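Long-range contact in P43 (Trichuris muris, PDB 6QIX), which probably tethers to matrix and inhibits interleukin-13 function as the major secreted protein of this whipworm parasite: residues D187-L201 against S245-C259. Sequence-based numbering, arbitrary orientation.
Sequences DCPAYGPPSEWSECL and SFRVKCMKRDKKDGC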
ATOM      1  N   ASP A 187     -10.217 -19.535   8.869  1.00 27.15           N
ATOM      2  CA  ASP A 187     -11.653 -19.329   9.135  1.00 29.65           C
ATOM      3  C   ASP A 187     -11.905 -18.087  10.002  1.00 27.00           C
ATOM      4  O   ASP A 187     -12.490 -18.134  11.093  1.00 25.24           O
ATOM      5  CB  ASP A 187     -12.238 -20.586   9.768  1.00 33.65           C
ATOM      6  CG  ASP A 187     -13.705 -20.493   9.983  1.00 42.53           C
ATOM      7  OD1 ASP A 187     -14.389 -19.892   9.129  1.00 46.31           O
ATOM      8  OD2 ASP A 187     -14.157 -21.020  11.020  1.00 43.55           O
ATOM      9  N   CYS A 188     -11.467 -16.956   9.467  1.00 26.04           N
ATOM     10  CA  CYS A 188     -11.515 -15.712  10.199  1.00 27.16           C
ATOM     11  C   CYS A 188     -12.954 -15.266  10.404  1.00 28.00           C
ATOM     12  O   CYS A 188     -13.820 -15.543   9.574  1.00 28.14           O
ATOM     13  CB  CYS A 188     -10.774 -14.607   9.459  1.00 27.81           C
ATOM     14  SG  CYS A 188      -9.013 -14.970   9.294  1.00 29.12           S
ATOM     15  N   PRO A 189     -13.224 -14.575  11.503  1.00 29.00           N
ATOM     16  CA  PRO A 189     -14.570 -14.059  11.743  1.00 27.75           C
ATOM     17  C   PRO A 189     -14.970 -13.018  10.708  1.00 27.29           C
ATOM     18  O   PRO A 189     -14.141 -12.342  10.111  1.00 28.39           O
ATOM     19  CB  PRO A 189     -14.460 -13.442  13.142  1.00 28.83           C
ATOM     20  CG  PRO A 189     -13.262 -13.940  13.734  1.00 28.93           C
ATOM     21  CD  PRO A 189     -12.315 -14.290  12.623  1.00 29.91           C
ATOM     22  N   ALA A 190     -16.281 -12.853  10.542  1.00 27.52           N
ATOM     23  CA  ALA A 190     -16.776 -11.934   9.530  1.00 30.39           C
ATOM     24  C   ALA A 190     -16.604 -10.472   9.941  1.00 27.63           C
ATOM     25  O   ALA A 190     -16.842 -10.094  11.098  1.00 28.60           O
ATOM     26  CB  ALA A 190     -18.260 -12.204   9.267  1.00 33.33           C
ATOM     27  N   TYR A 191     -16.219  -9.651   8.964  1.00 23.86           N
ATOM     28  CA  TYR A 191     -16.149  -8.209   9.190  1.00 20.68           C
ATOM     29  C   TYR A 191     -17.550  -7.663   9.418  1.00 23.19           C
ATOM     30  O   TYR A 191     -18.532  -8.146   8.827  1.00 24.17           O
ATOM     31  CB  TYR A 191     -15.537  -7.490   7.993  1.00 22.98           C
ATOM     32  CG  TYR A 191     -14.053  -7.688   7.794  1.00 22.88           C
ATOM     33  CD1 TYR A 191     -13.125  -7.068   8.635  1.00 22.27           C
ATOM     34  CD2 TYR A 191     -13.568  -8.478   6.766  1.00 23.38           C
ATOM     35  CE1 TYR A 191     -11.766  -7.252   8.466  1.00 17.88           C
ATOM     36  CE2 TYR A 191     -12.216  -8.619   6.571  1.00 20.98           C
ATOM     37  CZ  TYR A 191     -11.320  -8.015   7.426  1.00 19.63           C
ATOM     38  OH  TYR A 191      -9.945  -8.157   7.232  1.00 21.69           O
ATOM     39  N   GLY A 192     -17.632  -6.626  10.278  1.00 22.14           N
ATOM     40  CA  GLY A 192     -18.838  -5.845  10.392  1.00 22.75           C
ATOM     41  C   GLY A 192     -18.929  -4.847   9.263  1.00 22.33           C
ATOM     42  O   GLY A 192     -18.064  -4.799   8.341  1.00 20.74           O
ATOM     43  N   PRO A 193     -19.982  -4.031   9.298  1.00 21.63           N
ATOM     44  CA  PRO A 193     -20.147  -3.013   8.269  1.00 20.45           C
ATOM     45  C   PRO A 193     -18.998  -2.021   8.302  1.00 19.77           C
ATOM     46  O   PRO A 193     -18.514  -1.658   9.385  1.00 22.45           O
ATOM     47  CB  PRO A 193     -21.477  -2.337   8.626  1.00 22.87           C
ATOM     48  CG  PRO A 193     -21.872  -2.834   9.975  1.00 28.11           C
ATOM     49  CD  PRO A 193     -21.101  -4.080  10.254  1.00 24.69           C
ATOM     50  N   PRO A 194     -18.513  -1.570   7.146  1.00 21.16           N
ATOM     51  CA  PRO A 194     -17.477  -0.510   7.158  1.00 19.71           C
ATOM     52  C   PRO A 194     -17.987   0.778   7.800  1.00 18.21           C
ATOM     53  O   PRO A 194     -19.175   1.113   7.713  1.00 19.65           O
ATOM     54  CB  PRO A 194     -17.181  -0.267   5.677  1.00 23.17           C
ATOM     55  CG  PRO A 194     -17.816  -1.366   4.948  1.00 27.53           C
ATOM     56  CD  PRO A 194     -18.911  -1.942   5.780  1.00 21.19           C
ATOM     57  N   SER A 195     -17.080   1.498   8.439  1.00 15.99           N
ATOM     58  CA  SER A 195     -17.407   2.821   8.935  1.00 17.02           C
ATOM     59  C   SER A 195     -17.685   3.738   7.762  1.00 15.05           C
ATOM     60  O   SER A 195     -17.409   3.399   6.617  1.00 17.57           O
ATOM     61  CB  SER A 195     -16.265   3.389   9.780  1.00 17.01           C
ATOM     62  OG  SER A 195     -15.101   3.618   9.004  1.00 16.54           O
ATOM     63  N   GLU A 196     -18.190   4.937   8.058  1.00 15.36           N
ATOM     64  CA  GLU A 196     -18.118   6.033   7.097  1.00 15.96           C
ATOM     65  C   GLU A 196     -16.698   6.587   7.100  1.00 14.03           C
ATOM     66  O   GLU A 196     -15.866   6.219   7.950  1.00 15.92           O
ATOM     67  CB  GLU A 196     -19.035   7.180   7.487  1.00 16.53           C
ATOM     68  CG  GLU A 196     -20.518   6.746   7.611  1.00 17.37           C
ATOM     69  CD  GLU A 196     -21.115   6.261   6.322  1.00 22.65           C
ATOM     70  OE1 GLU A 196     -20.583   6.469   5.214  1.00 23.71           O
ATOM     71  OE2 GLU A 196     -22.210   5.614   6.417  1.00 29.48           O
ATOM     72  N   TRP A 197     -16.398   7.443   6.125  1.00 13.98           N
ATOM     73  CA  TRP A 197     -15.110   8.136   6.146  1.00 13.45           C
ATOM     74  C   TRP A 197     -15.034   9.036   7.372  1.00 14.03           C
ATOM     75  O   TRP A 197     -16.011   9.683   7.736  1.00 15.43           O
ATOM     76  CB  TRP A 197     -14.904   9.002   4.886  1.00 14.00           C
ATOM     77  CG  TRP A 197     -14.672   8.220   3.634  1.00 14.63           C
ATOM     78  CD1 TRP A 197     -15.516   8.094   2.574  1.00 15.69           C
ATOM     79  CD2 TRP A 197     -13.490   7.458   3.307  1.00 14.46           C
ATOM     80  NE1 TRP A 197     -14.941   7.271   1.628  1.00 18.15           N
ATOM     81  CE2 TRP A 197     -13.701   6.876   2.061  1.00 16.67           C
ATOM     82  CE3 TRP A 197     -12.290   7.173   3.989  1.00 13.14           C
ATOM     83  CZ2 TRP A 197     -12.757   6.057   1.449  1.00 15.50           C
ATOM     84  CZ3 TRP A 197     -11.349   6.356   3.380  1.00 13.59           C
ATOM     85  CH2 TRP A 197     -11.605   5.795   2.133  1.00 14.02           C
ATOM     86  N   SER A 198     -13.848   9.102   7.986  1.00 14.12           N
ATOM     87  CA  SER A 198     -13.618  10.068   9.043  1.00 13.35           C
ATOM     88  C   SER A 198     -13.509  11.486   8.474  1.00 11.77           C
ATOM     89  O   SER A 198     -13.503  11.703   7.282  1.00 12.78           O
ATOM     90  CB  SER A 198     -12.329   9.784   9.806  1.00 11.75           C
ATOM     91  OG  SER A 198     -11.169  10.060   8.987  1.00 12.50           O
ATOM     92  N   GLU A 199     -13.439  12.447   9.373  1.00 12.98           N
ATOM     93  CA  GLU A 199     -13.003  13.780   9.003  1.00 14.67           C
ATOM     94  C   GLU A 199     -11.533  13.745   8.597  1.00 15.05           C
ATOM     95  O   GLU A 199     -10.817  12.747   8.792  1.00 17.48           O
ATOM     96  CB  GLU A 199     -13.220  14.751  10.161  1.00 20.35           C
ATOM     97  CG  GLU A 199     -14.694  14.979  10.440  1.00 28.99           C
ATOM     98  CD  GLU A 199     -15.100  16.406  10.756  1.00 39.72           C
ATOM     99  OE1 GLU A 199     -16.263  16.586  11.133  1.00 40.82           O
ATOM    100  OE2 GLU A 199     -14.300  17.353  10.610  1.00 50.07           O
ATOM    101  N   CYS A 200     -11.081  14.852   8.010  1.00 15.66           N
ATOM    102  CA  CYS A 200      -9.698  14.927   7.576  1.00 15.04           C
ATOM    103  C   CYS A 200      -8.806  14.943   8.799  1.00 15.61           C
ATOM    104  O   CYS A 200      -8.976  15.787   9.677  1.00 17.45           O
ATOM    105  CB  CYS A 200      -9.463  16.172   6.724  1.00 16.99           C
ATOM    106  SG  CYS A 200     -10.423  16.138   5.122  1.00 20.05           S
ATOM    107  N   LEU A 201      -7.870  14.001   8.865  1.00 15.68           N
ATOM    108  CA  LEU A 201      -6.960  13.870   9.988  1.00 15.89           C
ATOM    109  C   LEU A 201      -5.671  14.634   9.733  1.00 15.99           C
ATOM    110  O   LEU A 201      -5.256  14.821   8.590  1.00 16.48           O
ATOM    111  CB  LEU A 201      -6.622  12.411  10.250  1.00 14.46           C
ATOM    112  CG  LEU A 201      -7.852  11.476  10.406  1.00 15.27           C
ATOM    113  CD1 LEU A 201      -7.405  10.069  10.692  1.00 17.34           C
ATOM    114  CD2 LEU A 201      -8.755  11.991  11.508  1.00 18.47           C
ATOM    115  N   SER A 245      -3.278  15.717   4.420  1.00 10.83           N
ATOM    116  CA  SER A 245      -4.429  15.362   5.270  1.00 10.71           C
ATOM    117  C   SER A 245      -5.269  14.291   4.585  1.00 12.62           C
ATOM    118  O   SER A 245      -5.351  14.224   3.368  1.00 13.67           O
ATOM    119  CB  SER A 245      -5.261  16.615   5.564  1.00 13.55           C
ATOM    120  OG  SER A 245      -6.264  16.337   6.514  1.00 21.22           O
ATOM    121  N   PHE A 246      -5.886  13.417   5.385  1.00 10.93           N
ATOM    122  CA  PHE A 246      -6.557  12.243   4.831  1.00 10.38           C
ATOM    123  C   PHE A 246      -7.637  11.772   5.778  1.00 10.23           C
ATOM    124  O   PHE A 246      -7.573  12.005   6.990  1.00 11.78           O
ATOM    125  CB  PHE A 246      -5.580  11.069   4.568  1.00 11.63           C
ATOM    126  CG  PHE A 246      -4.920  10.551   5.808  1.00 11.07           C
ATOM    127  CD1 PHE A 246      -5.354   9.387   6.379  1.00 11.98           C
ATOM    128  CD2 PHE A 246      -3.888  11.234   6.408  1.00 13.68           C
ATOM    129  CE1 PHE A 246      -4.767   8.893   7.521  1.00 13.45           C
ATOM    130  CE2 PHE A 246      -3.309  10.738   7.555  1.00 16.53           C
ATOM    131  CZ  PHE A 246      -3.787   9.558   8.127  1.00 15.51           C
ATOM    132  N   ARG A 247      -8.608  11.097   5.189  1.00 12.26           N
ATOM    133  CA  ARG A 247      -9.679  10.402   5.895  1.00 11.39           C
ATOM    134  C   ARG A 247      -9.393   8.913   5.944  1.00 11.22           C
ATOM    135  O   ARG A 247      -8.733   8.361   5.064  1.00 13.60           O
ATOM    136  CB  ARG A 247     -11.019  10.633   5.204  1.00 11.65           C
ATOM    137  CG  ARG A 247     -11.324  12.100   4.899  1.00 10.29           C
ATOM    138  CD  ARG A 247     -12.573  12.186   3.991  1.00 11.65           C
ATOM    139  NE  ARG A 247     -12.933  13.559   3.616  1.00 14.10           N
ATOM    140  CZ  ARG A 247     -13.626  14.424   4.367  1.00 14.02           C
ATOM    141  NH1 ARG A 247     -14.045  14.076   5.539  1.00 15.16           N
ATOM    142  NH2 ARG A 247     -13.883  15.665   3.924  1.00 15.31           N
ATOM    143  N   VAL A 248      -9.952   8.263   6.959  1.00 12.92           N
ATOM    144  CA  VAL A 248      -9.853   6.813   7.097  1.00 12.41           C
ATOM    145  C   VAL A 248     -11.244   6.185   7.151  1.00 12.94           C
ATOM    146  O   VAL A 248     -12.221   6.769   7.638  1.00 12.49           O
ATOM    147  CB  VAL A 248      -9.034   6.389   8.331  1.00 17.10           C
ATOM    148  CG1 VAL A 248      -7.542   6.916   8.290  1.00 18.75           C
ATOM    149  CG2 VAL A 248      -9.693   6.888   9.581  1.00 19.39           C
ATOM    150  N   LYS A 249     -11.281   4.945   6.682  1.00 13.16           N
ATOM    151  CA  LYS A 249     -12.468   4.081   6.749  1.00 12.06           C
ATOM    152  C   LYS A 249     -12.042   2.724   7.275  1.00 16.21           C
ATOM    153  O   LYS A 249     -11.027   2.192   6.831  1.00 17.72           O
ATOM    154  CB  LYS A 249     -13.082   3.926   5.363  1.00 15.37           C
ATOM    155  CG  LYS A 249     -14.326   3.090   5.313  1.00 20.29           C
ATOM    156  CD  LYS A 249     -14.962   3.115   3.932  1.00 21.38           C
ATOM    157  CE  LYS A 249     -15.650   4.444   3.664  1.00 25.02           C
ATOM    158  NZ  LYS A 249     -16.741   4.345   2.661  1.00 28.41           N
ATOM    159  N   CYS A 250     -12.800   2.199   8.226  1.00 16.55           N
ATOM    160  CA  CYS A 250     -12.416   1.022   9.013  1.00 20.06           C
ATOM    161  C   CYS A 250     -13.333  -0.126   8.659  1.00 18.58           C
ATOM    162  O   CYS A 250     -14.539   0.082   8.531  1.00 18.92           O
ATOM    163  CB  CYS A 250     -12.608   1.219  10.554  1.00 24.18           C
ATOM    164  SG  CYS A 250     -12.332   2.805  11.204  1.00 28.83           S
ATOM    165  N   MET A 251     -12.767  -1.344   8.607  1.00 16.57           N
ATOM    166  CA  MET A 251     -13.533  -2.586   8.668  1.00 19.58           C
ATOM    167  C   MET A 251     -12.920  -3.440   9.759  1.00 19.27           C
ATOM    168  O   MET A 251     -11.704  -3.661   9.763  1.00 18.12           O
ATOM    169  CB  MET A 251     -13.505  -3.303   7.339  1.00 27.59           C
ATOM    170  CG  MET A 251     -14.514  -2.749   6.361  1.00 40.45           C
ATOM    171  SD  MET A 251     -14.376  -3.687   4.857  1.00 51.06           S
ATOM    172  CE  MET A 251     -14.764  -5.323   5.437  1.00 42.29           C
ATOM    173  N   LYS A 252     -13.761  -3.949  10.658  0.65 18.81           N
ATOM    174  CA  LYS A 252     -13.287  -4.628  11.856  0.65 21.11           C
ATOM    175  C   LYS A 252     -13.944  -5.991  11.996  0.65 22.61           C
ATOM    176  O   LYS A 252     -15.131  -6.156  11.691  0.65 21.51           O
ATOM    177  CB  LYS A 252     -13.568  -3.779  13.114  0.65 20.70           C
ATOM    178  CG  LYS A 252     -13.017  -4.404  14.406  0.65 25.99           C
ATOM    179  CD  LYS A 252     -13.221  -3.468  15.629  0.65 27.18           C
ATOM    180  CE  LYS A 252     -13.475  -4.265  16.912  0.65 30.36           C
ATOM    181  NZ  LYS A 252     -12.785  -3.650  18.099  0.65 32.40           N
ATOM    182  N   ARG A 253     -13.159  -6.957  12.473  1.00 21.33           N
ATOM    183  CA  ARG A 253     -13.668  -8.284  12.793  1.00 20.85           C
ATOM    184  C   ARG A 253     -13.075  -8.716  14.126  1.00 22.23           C
ATOM    185  O   ARG A 253     -12.090  -8.155  14.622  1.00 23.26           O
ATOM    186  CB  ARG A 253     -13.348  -9.275  11.668  1.00 21.94           C
ATOM    187  CG  ARG A 253     -11.868  -9.505  11.492  1.00 20.84           C
ATOM    188  CD  ARG A 253     -11.608 -10.405  10.286  1.00 19.98           C
ATOM    189  NE  ARG A 253     -10.173 -10.489  10.004  1.00 19.66           N
ATOM    190  CZ  ARG A 253      -9.635 -11.020   8.918  1.00 18.47           C
ATOM    191  NH1 ARG A 253     -10.420 -11.559   7.972  1.00 20.43           N
ATOM    192  NH2 ARG A 253      -8.314 -11.023   8.796  1.00 17.86           N
ATOM    193  N   ASP A 254     -13.709  -9.729  14.743  1.00 24.68           N
ATOM    194  CA  ASP A 254     -13.232 -10.200  16.032  1.00 27.49           C
ATOM    195  C   ASP A 254     -11.835 -10.812  15.926  1.00 27.10           C
ATOM    196  O   ASP A 254     -11.432 -11.330  14.884  1.00 26.86           O
ATOM    197  CB  ASP A 254     -14.185 -11.266  16.596  1.00 31.18           C
ATOM    198  CG  ASP A 254     -15.347 -10.680  17.350  1.00 38.84           C
ATOM    199  OD1 ASP A 254     -15.400  -9.422  17.482  1.00 42.59           O
ATOM    200  OD2 ASP A 254     -16.198 -11.500  17.821  1.00 41.15           O
ATOM    201  N   LYS A 255     -11.112 -10.805  17.040  1.00 28.95           N
ATOM    202  CA  LYS A 255      -9.780 -11.387  17.036  1.00 32.76           C
ATOM    203  C   LYS A 255      -9.891 -12.893  16.893  1.00 29.82           C
ATOM    204  O   LYS A 255     -10.891 -13.514  17.283  1.00 30.62           O
ATOM    205  CB  LYS A 255      -9.016 -11.029  18.313  1.00 40.91           C
ATOM    206  CG  LYS A 255      -8.469  -9.579  18.298  1.00 48.52           C
ATOM    207  CD  LYS A 255      -7.619  -9.252  19.527  1.00 55.45           C
ATOM    208  CE  LYS A 255      -8.183  -8.046  20.280  1.00 60.25           C
ATOM    209  NZ  LYS A 255      -9.632  -8.219  20.662  1.00 62.22           N
ATOM    210  N   LYS A 256      -8.846 -13.475  16.316  1.00 25.95           N
ATOM    211  CA  LYS A 256      -8.737 -14.907  16.124  1.00 26.69           C
ATOM    212  C   LYS A 256      -7.313 -15.169  15.657  1.00 27.47           C
ATOM    213  O   LYS A 256      -6.799 -14.423  14.824  1.00 29.21           O
ATOM    214  CB  LYS A 256      -9.746 -15.450  15.106  1.00 28.21           C
ATOM    215  CG  LYS A 256      -9.867 -16.996  15.185  1.00 32.60           C
ATOM    216  CD  LYS A 256     -10.854 -17.525  14.165  1.00 35.51           C
ATOM    217  CE  LYS A 256     -10.834 -19.052  14.132  1.00 38.09           C
ATOM    218  NZ  LYS A 256     -11.967 -19.569  13.322  1.00 37.37           N
ATOM    219  N   ASP A 257      -6.677 -16.215  16.184  1.00 27.40           N
ATOM    220  CA  ASP A 257      -5.301 -16.442  15.778  1.00 27.12           C
ATOM    221  C   ASP A 257      -5.222 -16.593  14.262  1.00 23.67           C
ATOM    222  O   ASP A 257      -6.062 -17.256  13.639  1.00 24.71           O
ATOM    223  CB  ASP A 257      -4.728 -17.681  16.458  1.00 30.76           C
ATOM    224  CG  ASP A 257      -3.239 -17.866  16.167  1.00 36.02           C
ATOM    225  OD1 ASP A 257      -2.477 -16.885  16.343  1.00 34.05           O
ATOM    226  OD2 ASP A 257      -2.839 -18.981  15.751  1.00 40.36           O
ATOM    227  N   GLY A 258      -4.205 -15.959  13.666  1.00 21.80           N
ATOM    228  CA  GLY A 258      -3.998 -15.998  12.240  1.00 20.48           C
ATOM    229  C   GLY A 258      -4.767 -14.940  11.489  1.00 18.09           C
ATOM    230  O   GLY A 258      -4.637 -14.849  10.260  1.00 22.09           O
ATOM    231  N   CYS A 259      -5.531 -14.108  12.194  1.00 17.08           N
ATOM    232  CA  CYS A 259      -6.453 -13.175  11.554  1.00 17.24           C
ATOM    233  C   CYS A 259      -6.275 -11.796  12.164  1.00 16.86           C
ATOM    234  O   CYS A 259      -6.648 -11.584  13.326  1.00 20.28           O
ATOM    235  CB  CYS A 259      -7.913 -13.617  11.745  1.00 19.42           C
ATOM    236  SG  CYS A 259      -8.321 -15.306  11.199  1.00 23.76           S
TER
HETATM  237  O   HOH W   1     -13.104 -12.227   7.447  1.00 26.02           O
HETATM  238  O   HOH W   2     -16.535 -10.413  13.652  1.00 23.53           O
HETATM  239  O   HOH W   3     -16.447  -2.773  10.911  1.00 22.63           O
HETATM  240  O   HOH W   4     -18.841   2.888   4.178  1.00 32.47           O
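S195 and S198 each grip the edge of strand 246-252 twice, through main chain and hydroxyl together. At S195, N donates to C250 O while OG accepts C250 N at 2.8 Å; OG in turn donates to E196 O. S198 repeats the pattern, its OG taking V248 N at 3.0 Å, its N reaching V248 O and its hydroxyl donating to E199 O. In both serines the first torsion (65° and 70°) puts OG where it meets the strand's backbone N. L201 closes this tight end, packing CD1 on V248 CG1. R247 NH1 donates in plane to a lone pair of S198 O; C200 SG lies over the R247 guanidinium, 3.7 Å from CZ, and R247 NH2 forms a salt bridge with D273. One face of the W197 indole receives K249, whose CE sits 3.5 Å from the five-membered ring centroid with NZ in cation-pi range. An irregular, rippled chain beside two antiparallel strands, with cationic side chains layered on aromatics, is consistent with a thrombospondin type 1-like fold. Between P194 and P189 direct backbone bonding thins to G192 N–K252 O, and waters bridge other places, yet Y191 stays packed between M251 and R253. R253 CD lies over the Y191 face and its guanidinium over Y191 OH, planes 10° apart; F260 O binds NE. At the solvent-facing extremity, past the C188–C259 disulfide, K256 NZ reaches D187 O at 2.7 Å and salt-bridges D187 OD2 at 3.5 Å.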